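Local coordinates for tyrosine-protein phosphatase YwqE (Bacillus subtilis, PDB 3QY7), which removes phosphate from tyrosine residues of the proteins YwqD, YwqF and Ssb, as a manganese-dependent protein tyrosine phosphatase, at residues 3-8 and 190-196; 11-15 and 40-45. One frame throughout, in Å; residues are numbered along the deposited sequence.

Interaction 1, between residues 3-8 and 190-196, has its centre about 5 Å from the centre of the chain, and all its touching residues are buried. Interaction 2, between residues 11-15 and 40-45, has its centre about 13 Å from the centre of the chain and is only partly buried. Segments 3-8 and 11-15 belong to the same part of the chain, strand 2-3 and the loop leading to helix 19-31, so the two contacts work on one loop. Interaction 1 relies on backbone and carboxylate hydrogen bonds and supplies three iron ligands; interaction 2 has a single cross-segment hydrogen bond. They meet where His-7 ND1 bonds to Asp-13 OD2, and both supply ligands to the magnesium ion.

Interaction 1 of 2, residues 3-8 and 190-196; sequences DIHCHI and FVASDAH. With FE (Fe (III) ion), chain C; MG (magnesium ion), chain D.
The backbones of Asp-3 to His-7 and Ala-192 to His-196 run alongside in the same direction, with Cys-6 CA and Asp-194 CA 4.4 Å apart. Two backbone bonds tie them, Asp-194 N to His-5 O and His-7 N to Ala-195 O (2.8 Å), while water 1 bridges Ile-4 N and Val-191 O. The Asp-3 carboxylate grips Ser-193 with both oxygens through syn lone pairs: OD1 takes its backbone N (2.8 Å, 169°) and OD2 its OG (2.6 Å). OG accepts from Ala-195 N, an ST turn. Ile-4 lays CD1 over the Phe-190 ring face, 3.9 Å from the centroid.

One iron(III) ion is bound by His-5 NE2, His-7 NE2 (2.1 Å) and Asp-194 OD1 (2.2 Å), with Glu-80, shared with a second iron. Water 2 on the metal donates to Asp-194 OD2. A chi1 of -160° carries Asp-194 alongside His-5, CB over the ring's centre and CG nearer its rim, delivering OD1 to iron. Each histidine ring is held at NE2 by iron and at ND1 by Gln-161 (His-5) or Asp-13 (His-7), limiting its rotation. The His-7 and His-196 rings form an offset stack, planes 30° apart, and His-196 NE2 binds magnesium (2.1 Å). His-196 ND1 donates to Asp-194 O in the His-196 ring plane. Paired His-x-His and Asp-x-His ligands at the C-terminal ends of parallel strands mark the PHP-type metal centre in a TIM-like barrel.

Interaction 2 of 2, residues 11-15 and 40-45; sequences AMDDG and TPHHNN. With MG (magnesium ion), chain D.
Asp-13 and Asn-45 bring the two loop backbones closest, their CA atoms 5.6 Å apart, and no run of paired backbone bonds joins the segments on either side of that point. The link across is the Asp-13 carboxylate, whose OD2 accepts from His-42 N (3.0 Å, N-H...O angle 159°) on its anti side, 21° out of the carboxylate plane. OD2 also lies 3.3 Å from Pro-41 CA, so this oxygen is tucked against the Pro-41 to His-42 backbone. The other oxygen, OD1, turns back on its own segment and takes Gly-15 N (3.0 Å) from above the carboxylate plane, an Asx turn. A chi1 of 70° sets CG between the backbone N and the carbonyl carbon, and the small chi2 turns one oxygen to each amide. OD2 also serves His-7, making Asp-13 a second-shell residue positioned to hold that iron ligand.

The apolar part of the contact is Met-12 against Pro-41. Met-12, bent at chi2, lies beside Pro-41 and points the same way, with SD 3.9 Å from Pro-41 CB; helix 52-68 covers this patch through Ala-58 and Val-55. The Met-12 carbonyl faces the Asn-45 side chain, but O to ND2 at 3.0 Å has too poor an angle for a hydrogen bond.

Asp-14 is modelled in two conformers; in one, OD1 (2.3 Å) and OD2 (2.5 Å) both bind magnesium, so the bidentate grip is doubtful. With His-42 and His-196 it makes up the protein ligands of this ion, one of the metals clustered in the barrel-mouth site of the PHP-like phosphatases.

Interaction 1 of 2, residues 3-8 and 190-196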
loop_
_atom_site.group_PDB
_atom_site.type_symbol
_atom_site.label_atom_id
_atom_site.label_comp_id
_atom_site.label_asym_id
_atom_site.label_seq_id
_atom_site.Cartn_x
_atom_site.Cartn_y
_atom_site.Cartn_z
ATOM N N ASP A 3 -7.097 -2.554 4.918
ATOM C CA ASP A 3 -5.762 -2.856 4.374
ATOM C C ASP A 3 -5.717 -2.280 2.970
ATOM O O ASP A 3 -6.509 -2.675 2.122
ATOM C CB ASP A 3 -5.573 -4.378 4.355
ATOM C CG ASP A 3 -4.153 -4.804 4.019
ATOM O OD1 ASP A 3 -3.211 -4.047 4.336
ATOM O OD2 ASP A 3 -3.994 -5.906 3.442
ATOM N N ILE A 4 -4.807 -1.330 2.734
ATOM C CA ILE A 4 -4.820 -0.571 1.474
ATOM C C ILE A 4 -3.903 -1.104 0.368
ATOM O O ILE A 4 -3.831 -0.509 -0.709
ATOM C CB ILE A 4 -4.545 0.949 1.680
ATOM C CG1 ILE A 4 -3.100 1.224 2.132
ATOM C CG2 ILE A 4 -5.553 1.529 2.653
ATOM C CD1 ILE A 4 -2.619 2.628 1.718
ATOM N N HIS A 5 -3.170 -2.183 0.656
ATOM C CA HIS A 5 -2.205 -2.758 -0.297
ATOM C C HIS A 5 -2.162 -4.264 -0.051
ATOM O O HIS A 5 -1.753 -4.702 1.018
ATOM C CB HIS A 5 -0.831 -2.091 -0.072
ATOM C CG HIS A 5 0.263 -2.549 -0.996
ATOM N ND1 HIS A 5 1.426 -1.827 -1.140
ATOM C CD2 HIS A 5 0.370 -3.607 -1.838
ATOM C CE1 HIS A 5 2.223 -2.440 -2.004
ATOM N NE2 HIS A 5 1.602 -3.514 -2.451
ATOM N N CYS A 6 -2.614 -5.050 -1.026
ATOM C CA CYS A 6 -2.773 -6.491 -0.811
ATOM C C CYS A 6 -2.932 -7.210 -2.141
ATOM O O CYS A 6 -3.653 -6.753 -3.032
ATOM C CB CYS A 6 -4.002 -6.738 0.062
ATOM S SG CYS A 6 -4.079 -8.409 0.724
ATOM N N HIS A 7 -2.246 -8.338 -2.282
ATOM C CA HIS A 7 -2.267 -9.087 -3.520
ATOM C C HIS A 7 -3.094 -10.342 -3.334
ATOM O O HIS A 7 -2.629 -11.478 -3.515
ATOM C CB HIS A 7 -0.825 -9.335 -3.975
ATOM C CG HIS A 7 -0.070 -8.067 -4.196
ATOM N ND1 HIS A 7 0.040 -7.482 -5.440
ATOM C CD2 HIS A 7 0.542 -7.229 -3.327
ATOM C CE1 HIS A 7 0.738 -6.363 -5.327
ATOM N NE2 HIS A 7 1.040 -6.176 -4.057
ATOM N N ILE A 8 -4.359 -10.114 -2.962
ATOM C CA ILE A 8 -5.315 -11.177 -2.671
ATOM C C ILE A 8 -6.062 -11.691 -3.916
ATOM O O ILE A 8 -6.555 -12.816 -3.906
ATOM C CB ILE A 8 -6.315 -10.759 -1.550
ATOM C CG1 ILE A 8 -7.047 -11.981 -0.978
ATOM C CG2 ILE A 8 -7.302 -9.708 -2.070
ATOM C CD1 ILE A 8 -7.801 -11.660 0.310
ATOM N N PHE A 190 0.443 5.395 6.228
ATOM C CA PHE A 190 -0.369 4.169 6.253
ATOM C C PHE A 190 0.516 2.974 6.606
ATOM O O PHE A 190 1.720 2.973 6.308
ATOM C CB PHE A 190 -0.969 3.852 4.868
ATOM C CG PHE A 190 -1.700 4.987 4.221
ATOM C CD1 PHE A 190 -3.038 5.244 4.530
ATOM C CD2 PHE A 190 -1.070 5.762 3.249
ATOM C CE1 PHE A 190 -3.727 6.279 3.908
ATOM C CE2 PHE A 190 -1.763 6.807 2.608
ATOM C CZ PHE A 190 -3.085 7.062 2.931
ATOM N N VAL A 191 -0.082 1.950 7.212
ATOM C CA VAL A 191 0.566 0.657 7.359
ATOM C C VAL A 191 -0.327 -0.354 6.642
ATOM O O VAL A 191 -1.563 -0.326 6.798
ATOM C CB VAL A 191 0.722 0.256 8.845
ATOM C CG1 VAL A 191 1.588 -0.988 8.960
ATOM C CG2 VAL A 191 1.290 1.412 9.678
ATOM N N ALA A 192 0.268 -1.206 5.819
ATOM C CA ALA A 192 -0.514 -2.167 5.059
ATOM C C ALA A 192 0.258 -3.460 4.859
ATOM O O ALA A 192 1.490 -3.481 4.953
ATOM C CB ALA A 192 -0.959 -1.566 3.690
ATOM N N SER A 193 -0.477 -4.526 4.561
ATOM C CA SER A 193 0.110 -5.867 4.497
ATOM C C SER A 193 1.037 -6.120 3.332
ATOM O O SER A 193 2.069 -6.780 3.503
ATOM C CB SER A 193 -0.984 -6.948 4.470
ATOM O OG SER A 193 -1.665 -6.959 3.213
ATOM N N ASP A 194 0.628 -5.688 2.130
ATOM C CA ASP A 194 1.284 -6.118 0.920
ATOM C C ASP A 194 1.323 -7.665 0.914
ATOM O O ASP A 194 2.291 -8.277 0.449
ATOM C CB ASP A 194 2.697 -5.522 0.871
ATOM C CG ASP A 194 3.276 -5.502 -0.510
ATOM O OD1 ASP A 194 2.632 -5.977 -1.482
ATOM O OD2 ASP A 194 4.408 -4.983 -0.626
ATOM N N ALA A 195 0.285 -8.296 1.451
ATOM C CA ALA A 195 0.235 -9.757 1.504
ATOM C C ALA A 195 0.229 -10.412 0.129
ATOM O O ALA A 195 -0.460 -9.956 -0.791
ATOM C CB ALA A 195 -0.992 -10.231 2.316
ATOM N N HIS A 196 0.983 -11.504 -0.013
ATOM C CA HIS A 196 0.969 -12.288 -1.260
ATOM C C HIS A 196 0.509 -13.728 -1.057
ATOM O O HIS A 196 0.080 -14.367 -1.996
ATOM C CB HIS A 196 2.354 -12.336 -1.923
ATOM C CG HIS A 196 2.738 -11.087 -2.653
ATOM N ND1 HIS A 196 2.812 -9.857 -2.041
ATOM C CD2 HIS A 196 3.144 -10.894 -3.929
ATOM C CE1 HIS A 196 3.211 -8.950 -2.911
ATOM N NE2 HIS A 196 3.415 -9.551 -4.066
HETATM FE FE FE C . 2.722 -5.001 -3.485
HETATM MG MG MG D . 4.113 -8.449 -5.664
HETATM O O HOH W 1 -3.837 -0.255 5.246
HETATM O O HOH W 2 4.405 -4.265 -3.108
#

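Interaction 2 of 2, residues 11-15 and 40-45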
loop_
_atom_site.group_PDB
_atom_site.type_symbol
_atom_site.label_atom_id
_atom_site.label_comp_id
_atom_site.label_asym_id
_atom_site.label_seq_id
_atom_site.Cartn_x
_atom_site.Cartn_y
_atom_site.Cartn_z
ATOM N N ALA A 11 -4.509 -15.165 -9.655
ATOM C CA ALA A 11 -4.042 -15.252 -11.038
ATOM C C ALA A 11 -3.921 -13.884 -11.703
ATOM O O ALA A 11 -4.324 -13.705 -12.856
ATOM C CB ALA A 11 -4.962 -16.177 -11.852
ATOM N N MET A 12 -3.376 -12.911 -10.984
ATOM C CA MET A 12 -3.131 -11.608 -11.529
ATOM C C MET A 12 -1.698 -11.210 -11.503
ATOM O O MET A 12 -1.213 -10.501 -12.314
ATOM C CB MET A 12 -3.904 -10.549 -10.755
ATOM C CG MET A 12 -5.330 -10.683 -10.855
ATOM S SD MET A 12 -6.152 -9.132 -11.123
ATOM C CE MET A 12 -7.602 -9.688 -11.787
ATOM N N ASP A 13 -1.048 -11.719 -10.496
ATOM C CA ASP A 13 0.241 -11.292 -10.105
ATOM C C ASP A 13 1.000 -12.338 -9.281
ATOM O O ASP A 13 0.775 -13.490 -9.368
ATOM C CB ASP A 13 0.351 -9.833 -9.636
ATOM C CG ASP A 13 -0.314 -9.585 -8.288
ATOM O OD1 ASP A 13 -0.699 -10.538 -7.701
ATOM O OD2 ASP A 13 -0.382 -8.449 -7.937
ATOM N N ASP A 14 1.951 -11.856 -8.527
ATOM C CA ASP A 14 2.699 -12.741 -7.676
ATOM C C ASP A 14 2.028 -13.070 -6.338
ATOM O O ASP A 14 2.554 -13.754 -5.549
ATOM C CB ASP A 14 4.090 -12.183 -7.463
ATOM C CG ASP A 14 4.061 -10.778 -7.073
ATOM O OD1 ASP A 14 5.094 -10.325 -6.652
ATOM O OD2 ASP A 14 3.018 -10.085 -7.202
ATOM N N GLY A 15 0.823 -12.587 -6.138
ATOM C CA GLY A 15 0.108 -12.905 -4.934
ATOM C C GLY A 15 -0.759 -14.153 -5.163
ATOM O O GLY A 15 -0.198 -15.130 -5.640
ATOM N N THR A 40 -4.798 -4.631 -4.627
ATOM C CA THR A 40 -3.892 -3.802 -5.424
ATOM C C THR A 40 -2.988 -4.677 -6.293
ATOM O O THR A 40 -1.756 -4.669 -6.099
ATOM C CB THR A 40 -3.023 -2.902 -4.552
ATOM O OG1 THR A 40 -2.303 -3.701 -3.606
ATOM C CG2 THR A 40 -3.885 -1.909 -3.792
ATOM N N PRO A 41 -3.591 -5.434 -7.232
ATOM C CA PRO A 41 -2.759 -6.229 -8.145
ATOM C C PRO A 41 -1.829 -5.308 -8.931
ATOM O O PRO A 41 -2.182 -4.149 -9.194
ATOM C CB PRO A 41 -3.774 -6.867 -9.091
ATOM C CG PRO A 41 -4.974 -5.970 -9.051
ATOM C CD PRO A 41 -5.015 -5.460 -7.628
ATOM N N HIS A 42 -0.650 -5.811 -9.305
ATOM C CA HIS A 42 0.225 -5.023 -10.139
ATOM C C HIS A 42 -0.513 -4.720 -11.439
ATOM O O HIS A 42 -1.203 -5.517 -11.909
ATOM C CB HIS A 42 1.590 -5.728 -10.422
ATOM C CG HIS A 42 2.442 -5.925 -9.207
ATOM N ND1 HIS A 42 3.329 -4.985 -8.750
ATOM C CD2 HIS A 42 2.536 -6.963 -8.365
ATOM C CE1 HIS A 42 3.899 -5.421 -7.655
ATOM N NE2 HIS A 42 3.433 -6.622 -7.390
ATOM N N HIS A 43 -0.350 -3.529 -11.991
ATOM C CA HIS A 43 -1.080 -3.194 -13.217
ATOM C C HIS A 43 -0.549 -3.968 -14.431
ATOM O O HIS A 43 -1.295 -4.235 -15.371
ATOM C CB HIS A 43 -1.123 -1.686 -13.459
ATOM C CG HIS A 43 0.160 -1.122 -13.976
ATOM N ND1 HIS A 43 0.266 -0.536 -15.219
ATOM C CD2 HIS A 43 1.391 -1.053 -13.418
ATOM C CE1 HIS A 43 1.509 -0.132 -15.406
ATOM N NE2 HIS A 43 2.215 -0.436 -14.329
ATOM N N ASN A 44 0.699 -4.381 -14.342
ATOM C CA ASN A 44 1.358 -5.264 -15.288
ATOM C C ASN A 44 1.858 -6.500 -14.590
ATOM O O ASN A 44 2.368 -6.426 -13.550
ATOM C CB ASN A 44 2.645 -4.629 -15.783
ATOM C CG ASN A 44 2.422 -3.569 -16.739
ATOM O OD1 ASN A 44 1.575 -3.673 -17.570
ATOM N ND2 ASN A 44 3.191 -2.539 -16.647
ATOM N N ASN A 45 1.715 -7.632 -15.214
ATOM C CA ASN A 45 2.259 -8.854 -14.706
ATOM C C ASN A 45 2.865 -9.611 -15.883
ATOM O O ASN A 45 2.241 -10.409 -16.543
ATOM C CB ASN A 45 1.185 -9.636 -13.974
ATOM C CG ASN A 45 1.252 -11.107 -14.161
ATOM O OD1 ASN A 45 2.151 -11.723 -13.733
ATOM N ND2 ASN A 45 0.249 -11.653 -14.704
HETATM MG MG MG D . 4.113 -8.449 -5.664
#